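Local coordinates for protein arginine N-methyltransferase SFM1 (Saccharomyces cerevisiae, PDB 5C74), which transfers a methyl group from S-adenosyl-L-methionine to an arginine of ribosomal protein S3, leaving that arginine monomethylated, at residues R25-E30 / T142-T147; Q148-D153 / E158-I163; D164-R169 / G188-P193; E174-P179 / D198-D203. All coordinates share one frame; numbering follows the deposited sequence.

Interaction 1 (R25-E30 / T142-T147)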
# COMPACT_ATOMS: atom_id res chain seq x y z
N ARG A 25 9.26 8.69 13.69
CA ARG A 25 9.42 8.79 15.13
C ARG A 25 10.91 8.75 15.49
O ARG A 25 11.33 9.40 16.45
CB ARG A 25 8.67 7.67 15.86
CG ARG A 25 7.15 7.94 15.97
CD ARG A 25 6.43 6.90 16.81
NE ARG A 25 6.56 5.57 16.23
CZ ARG A 25 5.61 4.95 15.53
NH1 ARG A 25 4.43 5.52 15.34
NH2 ARG A 25 5.85 3.75 15.03
N GLU A 26 11.69 8.00 14.71
CA GLU A 26 13.11 7.88 15.00
C GLU A 26 13.92 9.11 14.56
O GLU A 26 14.65 9.69 15.37
CB GLU A 26 13.71 6.64 14.34
CG GLU A 26 15.17 6.43 14.76
CD GLU A 26 15.87 5.29 14.02
OE1 GLU A 26 15.21 4.55 13.27
OE2 GLU A 26 17.09 5.16 14.18
N VAL A 27 13.80 9.51 13.30
CA VAL A 27 14.71 10.55 12.79
C VAL A 27 14.07 11.93 12.72
O VAL A 27 14.77 12.95 12.62
CB VAL A 27 15.28 10.18 11.41
CG1 VAL A 27 15.99 8.80 11.47
CG2 VAL A 27 14.19 10.17 10.35
N GLY A 28 12.74 11.97 12.78
CA GLY A 28 12.04 13.24 12.75
C GLY A 28 11.53 13.64 11.37
O GLY A 28 12.13 13.30 10.36
N ALA A 29 10.43 14.38 11.35
CA ALA A 29 9.76 14.72 10.09
C ALA A 29 10.58 15.65 9.21
O ALA A 29 10.34 15.73 8.01
CB ALA A 29 8.41 15.36 10.37
N GLU A 30 11.53 16.37 9.80
CA GLU A 30 12.38 17.23 8.98
C GLU A 30 13.47 16.46 8.26
O GLU A 30 14.13 17.01 7.36
CB GLU A 30 13.02 18.32 9.84
CG GLU A 30 12.07 19.44 10.21
CD GLU A 30 12.80 20.61 10.84
OE1 GLU A 30 12.37 21.07 11.92
OE2 GLU A 30 13.81 21.08 10.26
N THR A 142 14.74 -0.53 9.23
CA THR A 142 15.96 -1.14 9.78
C THR A 142 17.21 -0.51 9.13
O THR A 142 18.21 -0.23 9.82
CB THR A 142 15.99 -2.66 9.55
OG1 THR A 142 14.95 -3.29 10.32
CG2 THR A 142 17.34 -3.22 10.01
N ALA A 143 17.15 -0.29 7.82
CA ALA A 143 18.27 0.30 7.09
C ALA A 143 18.56 1.69 7.62
O ALA A 143 19.72 2.08 7.77
CB ALA A 143 17.99 0.35 5.59
N ILE A 144 17.50 2.44 7.90
CA ILE A 144 17.66 3.79 8.43
C ILE A 144 18.20 3.72 9.86
O ILE A 144 19.10 4.49 10.21
CB ILE A 144 16.34 4.57 8.36
CG1 ILE A 144 16.05 4.87 6.88
CG2 ILE A 144 16.44 5.88 9.20
CD1 ILE A 144 14.81 5.69 6.62
N ARG A 145 17.72 2.78 10.68
CA ARG A 145 18.28 2.65 12.02
C ARG A 145 19.77 2.32 11.94
O ARG A 145 20.59 2.87 12.68
CB ARG A 145 17.56 1.57 12.84
CG ARG A 145 18.19 1.33 14.20
CD ARG A 145 17.30 0.45 15.07
NE ARG A 145 16.10 1.18 15.44
CZ ARG A 145 16.05 1.99 16.49
NH1 ARG A 145 17.12 2.13 17.28
NH2 ARG A 145 14.93 2.63 16.77
N THR A 146 20.11 1.42 11.03
CA THR A 146 21.48 1.00 10.86
C THR A 146 22.35 2.17 10.43
O THR A 146 23.45 2.36 10.94
CB THR A 146 21.60 -0.13 9.83
OG1 THR A 146 20.89 -1.29 10.31
CG2 THR A 146 23.07 -0.49 9.60
N THR A 147 21.83 2.97 9.51
CA THR A 147 22.59 4.12 9.03
C THR A 147 22.84 5.13 10.17
O THR A 147 23.93 5.72 10.27
CB THR A 147 21.87 4.79 7.85
OG1 THR A 147 21.84 3.87 6.76
CG2 THR A 147 22.63 6.07 7.43
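Glu26 lays its carboxylate flat against the guanidinium of Arg145, the two planes only 17° apart. OE2 of Glu26 hangs 4.1 Å above the plane of the Arg145 guanidinium, over its centre. This is a stack and not a salt bridge: although Glu26 OE1 lies 4.0 Å from Arg145 NH2, it is well out of the guanidinium plane and no N-H points at it. The two side chains cross at about a right angle. Glu26 reaches out fully extended, and Arg145 folds back over it through the bend at chi3 (-69°). The carboxylate also rests on the root of the arginine, with Glu26 OE2 3.5 Å from Arg145 CA. Next to this pair, Val27 and Ile144 also cross nearly perpendicularly, touching through single methyls, Val27 CG1 to Ile144 CG2 at 3.7 Å. Both also lean on Tyr3 of strand 2-6, which places this pairing of helices 14-27 and 140-151 beside the central parallel sheet of the SPOUT fold. Val183 and Ile191 give Arg145 further apolar packing. With an alanine here in place of Glu26, the guanidinium would probably lose the flat anion stacked on its face and be freer to turn. The chemistry is thus divided: methyls pack on the sheet side, while on the more exposed side opposite charges attract through stacked planes, without the directional hold of a hydrogen bond.

Interaction 2 (Q148-D153 / E158-I163)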
# COMPACT_ATOMS: atom_id res chain seq x y z
N GLN A 148 21.84 5.31 11.02
CA GLN A 148 21.99 6.20 12.18
C GLN A 148 23.08 5.70 13.11
O GLN A 148 23.90 6.48 13.62
CB GLN A 148 20.66 6.32 12.93
CG GLN A 148 19.60 7.08 12.16
CD GLN A 148 19.81 8.57 12.25
OE1 GLN A 148 20.31 9.20 11.31
NE2 GLN A 148 19.44 9.16 13.38
N LEU A 149 23.10 4.40 13.37
CA LEU A 149 24.10 3.82 14.25
C LEU A 149 25.51 4.07 13.69
O LEU A 149 26.45 4.37 14.43
CB LEU A 149 23.85 2.31 14.42
CG LEU A 149 22.58 1.94 15.22
CD1 LEU A 149 22.24 0.44 15.08
CD2 LEU A 149 22.81 2.30 16.67
N ILE A 150 25.64 3.95 12.37
CA ILE A 150 26.95 4.07 11.72
C ILE A 150 27.40 5.53 11.64
O ILE A 150 28.52 5.87 12.00
CB ILE A 150 26.92 3.44 10.31
CG1 ILE A 150 26.75 1.92 10.41
CG2 ILE A 150 28.18 3.74 9.52
CD1 ILE A 150 26.46 1.25 9.05
N ILE A 151 26.49 6.40 11.20
CA ILE A 151 26.82 7.77 10.86
C ILE A 151 26.71 8.70 12.06
O ILE A 151 27.57 9.57 12.29
CB ILE A 151 25.92 8.27 9.70
CG1 ILE A 151 26.20 7.45 8.43
CG2 ILE A 151 26.17 9.74 9.40
CD1 ILE A 151 27.61 7.65 7.85
N LYS A 152 25.65 8.53 12.85
CA LYS A 152 25.45 9.38 14.01
C LYS A 152 26.24 8.88 15.21
O LYS A 152 26.96 9.66 15.84
CB LYS A 152 23.96 9.49 14.36
CG LYS A 152 23.69 10.19 15.69
CD LYS A 152 22.19 10.37 15.92
CE LYS A 152 21.87 10.45 17.41
NZ LYS A 152 21.82 9.10 18.02
N ASP A 153 26.11 7.60 15.54
CA ASP A 153 26.75 7.07 16.74
C ASP A 153 28.17 6.56 16.48
O ASP A 153 28.89 6.26 17.42
CB ASP A 153 25.92 5.93 17.34
CG ASP A 153 24.60 6.42 17.92
OD1 ASP A 153 24.45 7.66 18.11
OD2 ASP A 153 23.73 5.58 18.19
N GLU A 158 30.13 -3.91 11.51
CA GLU A 158 30.50 -5.20 12.09
C GLU A 158 30.30 -5.27 13.60
O GLU A 158 30.36 -6.35 14.19
CB GLU A 158 31.96 -5.54 11.74
CG GLU A 158 32.98 -4.52 12.20
CD GLU A 158 33.24 -3.40 11.18
OE1 GLU A 158 32.39 -3.14 10.30
OE2 GLU A 158 34.33 -2.79 11.26
N ASP A 159 30.07 -4.12 14.24
CA ASP A 159 29.84 -4.06 15.68
C ASP A 159 28.36 -3.93 16.07
O ASP A 159 28.03 -3.95 17.26
CB ASP A 159 30.61 -2.90 16.29
CG ASP A 159 32.11 -3.11 16.25
OD1 ASP A 159 32.53 -4.28 16.21
OD2 ASP A 159 32.84 -2.11 16.24
N ILE A 160 27.49 -3.76 15.09
CA ILE A 160 26.06 -3.74 15.37
C ILE A 160 25.56 -5.17 15.58
O ILE A 160 25.98 -6.08 14.87
CB ILE A 160 25.29 -3.03 14.24
CG1 ILE A 160 25.77 -1.58 14.13
CG2 ILE A 160 23.76 -3.08 14.49
CD1 ILE A 160 25.34 -0.87 12.85
N LYS A 161 24.72 -5.35 16.58
CA LYS A 161 24.12 -6.65 16.85
C LYS A 161 22.84 -6.84 16.02
O LYS A 161 21.86 -6.13 16.22
CB LYS A 161 23.84 -6.81 18.34
CG LYS A 161 25.12 -6.86 19.19
CD LYS A 161 24.80 -7.13 20.65
CE LYS A 161 26.07 -7.13 21.50
NZ LYS A 161 27.17 -7.88 20.82
N PHE A 162 22.89 -7.79 15.08
CA PHE A 162 21.74 -8.10 14.21
C PHE A 162 21.17 -9.48 14.50
O PHE A 162 21.81 -10.31 15.15
CB PHE A 162 22.13 -8.05 12.73
CG PHE A 162 22.62 -6.72 12.24
CD1 PHE A 162 21.74 -5.66 12.02
CD2 PHE A 162 23.97 -6.54 11.92
CE1 PHE A 162 22.19 -4.45 11.53
CE2 PHE A 162 24.44 -5.34 11.44
CZ PHE A 162 23.55 -4.27 11.24
N ILE A 163 19.96 -9.73 14.00
CA ILE A 163 19.44 -11.09 13.86
C ILE A 163 18.99 -11.24 12.41
O ILE A 163 18.35 -10.35 11.86
CB ILE A 163 18.27 -11.40 14.84
CG1 ILE A 163 17.80 -12.85 14.67
CG2 ILE A 163 17.09 -10.43 14.66
CD1 ILE A 163 16.92 -13.34 15.81
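Gln148 O, one residue before the Leu149 that packs on Ile160, is gripped by two backbone amides: Lys152 N at 2.8 Å and Asp153 N, more loosely, at 3.1 Å from the same Gln148 O. Lys152 NZ forms a salt bridge of 3.0 Å with Asp153 OD1 of the next residue, meeting that oxygen on its syn side, 24° out of the carboxylate plane. Across the contact itself everything is apolar. Ile160 presents its CD1 methyl to the helix, 3.8 Å from Leu149 CB and 4.0 Å from Ile150 CG1, so one methyl touches two consecutive residues. The other branch is used as well, Ile160 CG2 lying 3.9 Å from Leu149 CD1. Its first torsion (-61°) divides the work: CG1, set beside the backbone N, carries CD1 to the helix, while CG2 meets the leucine methyl and also lies over one face of the Phe162 ring, 3.5 Å above its plane and offset toward the rim. Thr146, a turn earlier on the helix, touches both Ile160 and Phe162. The connection after the helix, through a 3-10 segment at 158-159, brings the chain back along the helix flank into strand 162-169. No hydrogen bond spans the two segments, so the return of the chain from helix to strand rests on branched aliphatic contacts, while the charged pair Lys152-Asp153 lies apart from them, both residues exposed.

Interaction 3 (D164-R169 / G188-P193)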
# COMPACT_ATOMS: atom_id res chain seq x y z
N ASP A 164 19.33 -12.36 11.80
CA ASP A 164 18.98 -12.61 10.41
C ASP A 164 17.78 -13.54 10.33
O ASP A 164 17.78 -14.61 10.96
CB ASP A 164 20.16 -13.23 9.65
CG ASP A 164 21.30 -12.26 9.45
OD1 ASP A 164 21.07 -11.03 9.55
OD2 ASP A 164 22.43 -12.73 9.20
N TYR A 165 16.78 -13.16 9.55
CA TYR A 165 15.62 -14.00 9.33
C TYR A 165 14.94 -14.45 10.63
O TYR A 165 14.77 -15.65 10.84
CB TYR A 165 16.02 -15.21 8.49
CG TYR A 165 16.12 -14.93 7.01
CD1 TYR A 165 17.00 -13.97 6.52
CD2 TYR A 165 15.35 -15.63 6.10
CE1 TYR A 165 17.10 -13.71 5.17
CE2 TYR A 165 15.43 -15.38 4.75
CZ TYR A 165 16.31 -14.42 4.29
OH TYR A 165 16.39 -14.19 2.93
N PRO A 166 14.56 -13.50 11.49
CA PRO A 166 13.90 -13.92 12.72
C PRO A 166 12.60 -14.65 12.43
O PRO A 166 11.95 -14.36 11.43
CB PRO A 166 13.61 -12.61 13.43
CG PRO A 166 13.47 -11.61 12.30
CD PRO A 166 14.54 -12.04 11.33
N GLU A 167 12.25 -15.58 13.30
CA GLU A 167 10.99 -16.29 13.18
C GLU A 167 10.10 -15.93 14.36
O GLU A 167 10.56 -15.95 15.51
CB GLU A 167 11.23 -17.81 13.11
CG GLU A 167 9.97 -18.65 12.99
CD GLU A 167 10.28 -20.14 12.96
OE1 GLU A 167 10.15 -20.75 11.88
OE2 GLU A 167 10.64 -20.70 14.01
N PHE A 168 8.85 -15.59 14.09
CA PHE A 168 7.90 -15.23 15.13
C PHE A 168 6.83 -16.31 15.27
O PHE A 168 6.03 -16.50 14.36
CB PHE A 168 7.27 -13.88 14.83
CG PHE A 168 8.28 -12.77 14.67
CD1 PHE A 168 8.75 -12.08 15.78
CD2 PHE A 168 8.78 -12.46 13.42
CE1 PHE A 168 9.70 -11.06 15.63
CE2 PHE A 168 9.71 -11.45 13.26
CZ PHE A 168 10.18 -10.75 14.37
N ARG A 169 6.83 -17.00 16.40
CA ARG A 169 5.89 -18.10 16.64
C ARG A 169 4.63 -17.62 17.36
O ARG A 169 4.72 -16.93 18.38
CB ARG A 169 6.57 -19.22 17.44
CG ARG A 169 5.67 -20.45 17.65
CD ARG A 169 6.44 -21.74 17.90
NE ARG A 169 7.11 -22.25 16.71
CZ ARG A 169 6.50 -22.82 15.68
NH1 ARG A 169 5.18 -22.95 15.65
NH2 ARG A 169 7.21 -23.25 14.65
N GLY A 188 17.62 -8.55 23.16
CA GLY A 188 17.90 -9.59 22.18
C GLY A 188 16.75 -9.86 21.23
O GLY A 188 16.65 -10.93 20.63
N LYS A 189 15.87 -8.88 21.09
CA LYS A 189 14.72 -9.06 20.21
C LYS A 189 14.83 -8.11 19.03
O LYS A 189 15.30 -6.98 19.18
CB LYS A 189 13.41 -8.84 20.97
CG LYS A 189 13.27 -9.72 22.20
CD LYS A 189 12.02 -9.39 22.99
CE LYS A 189 10.80 -10.03 22.38
NZ LYS A 189 10.87 -11.52 22.48
N PRO A 190 14.40 -8.58 17.85
CA PRO A 190 14.50 -7.71 16.68
C PRO A 190 13.63 -6.46 16.86
O PRO A 190 12.53 -6.53 17.42
CB PRO A 190 14.02 -8.61 15.53
CG PRO A 190 13.09 -9.61 16.20
CD PRO A 190 13.70 -9.85 17.57
N ILE A 191 14.14 -5.32 16.42
CA ILE A 191 13.39 -4.08 16.52
C ILE A 191 12.46 -3.94 15.33
O ILE A 191 12.93 -3.86 14.19
CB ILE A 191 14.34 -2.86 16.59
CG1 ILE A 191 15.17 -2.93 17.88
CG2 ILE A 191 13.55 -1.54 16.51
CD1 ILE A 191 16.33 -1.91 17.92
N LEU A 192 11.17 -3.95 15.61
CA LEU A 192 10.13 -3.81 14.59
C LEU A 192 9.37 -2.51 14.80
O LEU A 192 9.27 -2.04 15.93
CB LEU A 192 9.13 -4.97 14.64
CG LEU A 192 9.52 -6.44 14.45
CD1 LEU A 192 8.33 -7.26 13.99
CD2 LEU A 192 10.65 -6.60 13.49
N PRO A 193 8.78 -1.94 13.73
CA PRO A 193 7.91 -0.77 13.90
C PRO A 193 6.79 -1.08 14.88
O PRO A 193 6.36 -2.24 14.95
CB PRO A 193 7.35 -0.54 12.48
CG PRO A 193 8.41 -1.10 11.57
CD PRO A 193 8.94 -2.32 12.31
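The backbones of 164-169 and 188-193 approach most closely at Pro166 and Pro190, whose CA atoms are 7.4 Å apart, and no hydrogen bond joins the two segments. Side chains fill the interval. The Pro190 ring is the central piece: its CG lies 3.6 Å from Phe168 CZ, and the same Pro190 CG also meets Pro166 CB at 4.1 Å. The Phe168 side chain and the Pro190 ring run past each other in opposite directions, so the far end of the aromatic ring, CE1 and CZ, does the touching, and Phe168 CE1 stands 3.7 Å from Pro190 CG. Pro190 approaches this ring obliquely, and so does Leu192, whose side chain runs toward that of Phe168 from the opposite direction and sets its CD1 methyl 4.0 Å from Phe168 CZ. With chi1 at -57°, the phenylalanine ring is carried beside its own backbone N and points its CZ end between the proline and the leucine. Strand 162-169 is the middle one of a three-stranded antiparallel sheet, lying between 174-177 and 181-183; segment 188-193 belongs to the loop that leaves strand 181-183 for helix 196-205 and packs on this sheet, with Ile191 backbone-bonded to Val183 of the edge strand. Tyr182, on the same edge strand, touches Pro166, Pro190 and Leu192. Met178 lies against Phe168. Away from the loop, Glu167 turns to the dimer partner and hydrogen-bonds through OE1 to His211 of the second subunit, a residue of the C-terminal histidine tag.

Interaction 4 (E174-P179 / D198-D203). With NI (nickel (II) ion), chain E; NI (nickel (II) ion), chain F.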
# COMPACT_ATOMS: atom_id res chain seq x y z
N GLU A 174 2.06 -22.63 14.02
CA GLU A 174 2.17 -21.47 13.14
C GLU A 174 3.28 -20.53 13.57
O GLU A 174 3.32 -20.07 14.71
CB GLU A 174 0.86 -20.68 13.09
CG GLU A 174 -0.36 -21.41 12.53
CD GLU A 174 -0.21 -21.80 11.07
OE1 GLU A 174 0.63 -21.20 10.36
OE2 GLU A 174 -0.96 -22.72 10.63
N ALA A 175 4.18 -20.24 12.65
CA ALA A 175 5.22 -19.24 12.88
C ALA A 175 5.47 -18.53 11.56
O ALA A 175 5.23 -19.10 10.51
CB ALA A 175 6.50 -19.88 13.40
N THR A 176 5.92 -17.29 11.63
CA THR A 176 6.21 -16.53 10.42
C THR A 176 7.67 -16.11 10.43
O THR A 176 8.14 -15.53 11.41
CB THR A 176 5.31 -15.29 10.29
OG1 THR A 176 3.95 -15.71 10.20
CG2 THR A 176 5.68 -14.50 9.03
N GLU A 177 8.38 -16.41 9.35
CA GLU A 177 9.74 -15.91 9.18
C GLU A 177 9.74 -14.65 8.34
O GLU A 177 9.11 -14.62 7.27
CB GLU A 177 10.62 -16.98 8.53
CG GLU A 177 11.99 -16.46 8.06
CD GLU A 177 12.76 -17.55 7.32
OE1 GLU A 177 12.47 -17.78 6.13
OE2 GLU A 177 13.62 -18.20 7.94
N MET A 178 10.40 -13.61 8.85
CA MET A 178 10.63 -12.35 8.12
C MET A 178 12.04 -12.39 7.56
O MET A 178 13.02 -12.36 8.31
CB MET A 178 10.45 -11.12 9.03
CG MET A 178 9.03 -10.98 9.60
SD MET A 178 7.65 -10.95 8.40
CE MET A 178 8.05 -9.49 7.46
N PRO A 179 12.16 -12.47 6.22
CA PRO A 179 13.43 -12.75 5.56
C PRO A 179 14.31 -11.53 5.42
O PRO A 179 14.69 -11.18 4.30
CB PRO A 179 12.99 -13.26 4.18
CG PRO A 179 11.71 -12.52 3.93
CD PRO A 179 11.03 -12.48 5.27
N ASP A 198 1.92 -7.15 15.50
CA ASP A 198 0.47 -7.34 15.44
C ASP A 198 -0.00 -7.63 14.02
O ASP A 198 -0.87 -8.48 13.82
CB ASP A 198 -0.28 -6.11 15.95
CG ASP A 198 -0.29 -6.01 17.46
OD1 ASP A 198 0.14 -6.98 18.13
OD2 ASP A 198 -0.71 -4.95 17.98
N LEU A 199 0.54 -6.91 13.05
CA LEU A 199 0.16 -7.12 11.65
C LEU A 199 0.60 -8.51 11.19
O LEU A 199 -0.12 -9.20 10.47
CB LEU A 199 0.79 -6.04 10.76
CG LEU A 199 0.17 -5.79 9.39
CD1 LEU A 199 -1.27 -5.30 9.55
CD2 LEU A 199 0.99 -4.79 8.60
N ILE A 200 1.79 -8.93 11.62
CA ILE A 200 2.28 -10.27 11.26
C ILE A 200 1.36 -11.33 11.86
O ILE A 200 1.00 -12.32 11.21
CB ILE A 200 3.73 -10.49 11.73
CG1 ILE A 200 4.67 -9.54 10.99
CG2 ILE A 200 4.15 -11.94 11.46
CD1 ILE A 200 6.11 -9.55 11.53
N LYS A 201 0.98 -11.11 13.12
CA LYS A 201 0.07 -12.02 13.81
C LYS A 201 -1.29 -12.08 13.11
O LYS A 201 -1.86 -13.15 12.95
CB LYS A 201 -0.09 -11.62 15.28
CG LYS A 201 -1.10 -12.46 16.05
CD LYS A 201 -0.90 -12.31 17.56
CE LYS A 201 -0.92 -10.85 17.98
NZ LYS A 201 -1.21 -10.67 19.44
N LYS A 202 -1.79 -10.92 12.69
CA LYS A 202 -3.05 -10.88 11.96
C LYS A 202 -2.98 -11.70 10.67
O LYS A 202 -3.89 -12.48 10.36
CB LYS A 202 -3.42 -9.44 11.64
CG LYS A 202 -4.70 -9.23 10.85
CD LYS A 202 -4.82 -7.75 10.47
CE LYS A 202 -5.99 -7.50 9.53
NZ LYS A 202 -7.29 -7.62 10.22
N ASP A 203 -1.89 -11.55 9.94
CA ASP A 203 -1.70 -12.31 8.71
C ASP A 203 -1.62 -13.82 9.01
O ASP A 203 -2.12 -14.64 8.24
CB ASP A 203 -0.44 -11.82 7.99
CG ASP A 203 -0.03 -12.72 6.85
OD1 ASP A 203 0.59 -13.76 7.15
OD2 ASP A 203 -0.28 -12.38 5.67
NI NI E . 0.38 -21.93 8.67
NI NI F . 0.89 -14.60 5.19
O HOH W 1 2.26 -13.95 9.22
O HOH W 2 -1.57 -15.13 5.57
O HOH W 3 -0.89 -23.00 8.36
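The flat groups near the packing of Thr176 and Met178 on Ile200 are two carboxylates, and each coordinates a nickel ion through both oxygens. Glu174 OE1 stands 1.9 Å from its nickel; Asp203 grips a second ion in the same two-oxygen way. Tag histidines and a water add to each site: His208 and His210 of the same chain beside Glu174, His208 and His210 of the second subunit beside Asp203. Away from the metals, strand 174-177 meets helix 196-205 through aliphatic atoms. Ile200 CG2 lies 3.7 Å from Thr176 CB, while its other branch sends CD1 to Met178 SD, 3.8 Å away; the methionine is bent at chi2 and chi3, which curls the sulfur back to this methyl. Replacing Ile200 by an alanine would remove both contacting methyls and is likely to open a gap beside Met178 and Thr176, leaving the sulfur freer to move. One water ties the two sides: Thr176 OG1 donates to it at 2.6 Å, and this water donates to Ile200 O (2.9 Å) and Asp203 OD1 (2.7 Å). A buried apolar pairing thus adjoins a water-linked polar group, where the threonine hydroxyl reaches, through water, an oxygen that also binds metal.

How the interactions relate
Interactions 1 and 2 follow each other on helix 140-151, their centres 12 Å apart, and meet where Thr146 OG1 comes within 3.6 Å of Phe162 CE1. Strand 162-169 then leads to interaction 3, reached by Ile163 CG2 at 3.7 Å from Pro190 CB; Arg145 CD also touches Ile191 CD1, so the loop 188-193 bears on interaction 1 too. Interactions 3 and 4, with centres 10 Å apart, share a sheet through neighbouring strands 162-169 and 174-177, stitched by a probable hydrogen bond of 2.8 Å from Phe168 N to Thr176 O. Two nickel ions are bound at interaction 4, and Phe168 of interaction 3 is about 12 Å from a nickel; being bound partly by tag histidines, these ions probably do not mark the methyltransfer site.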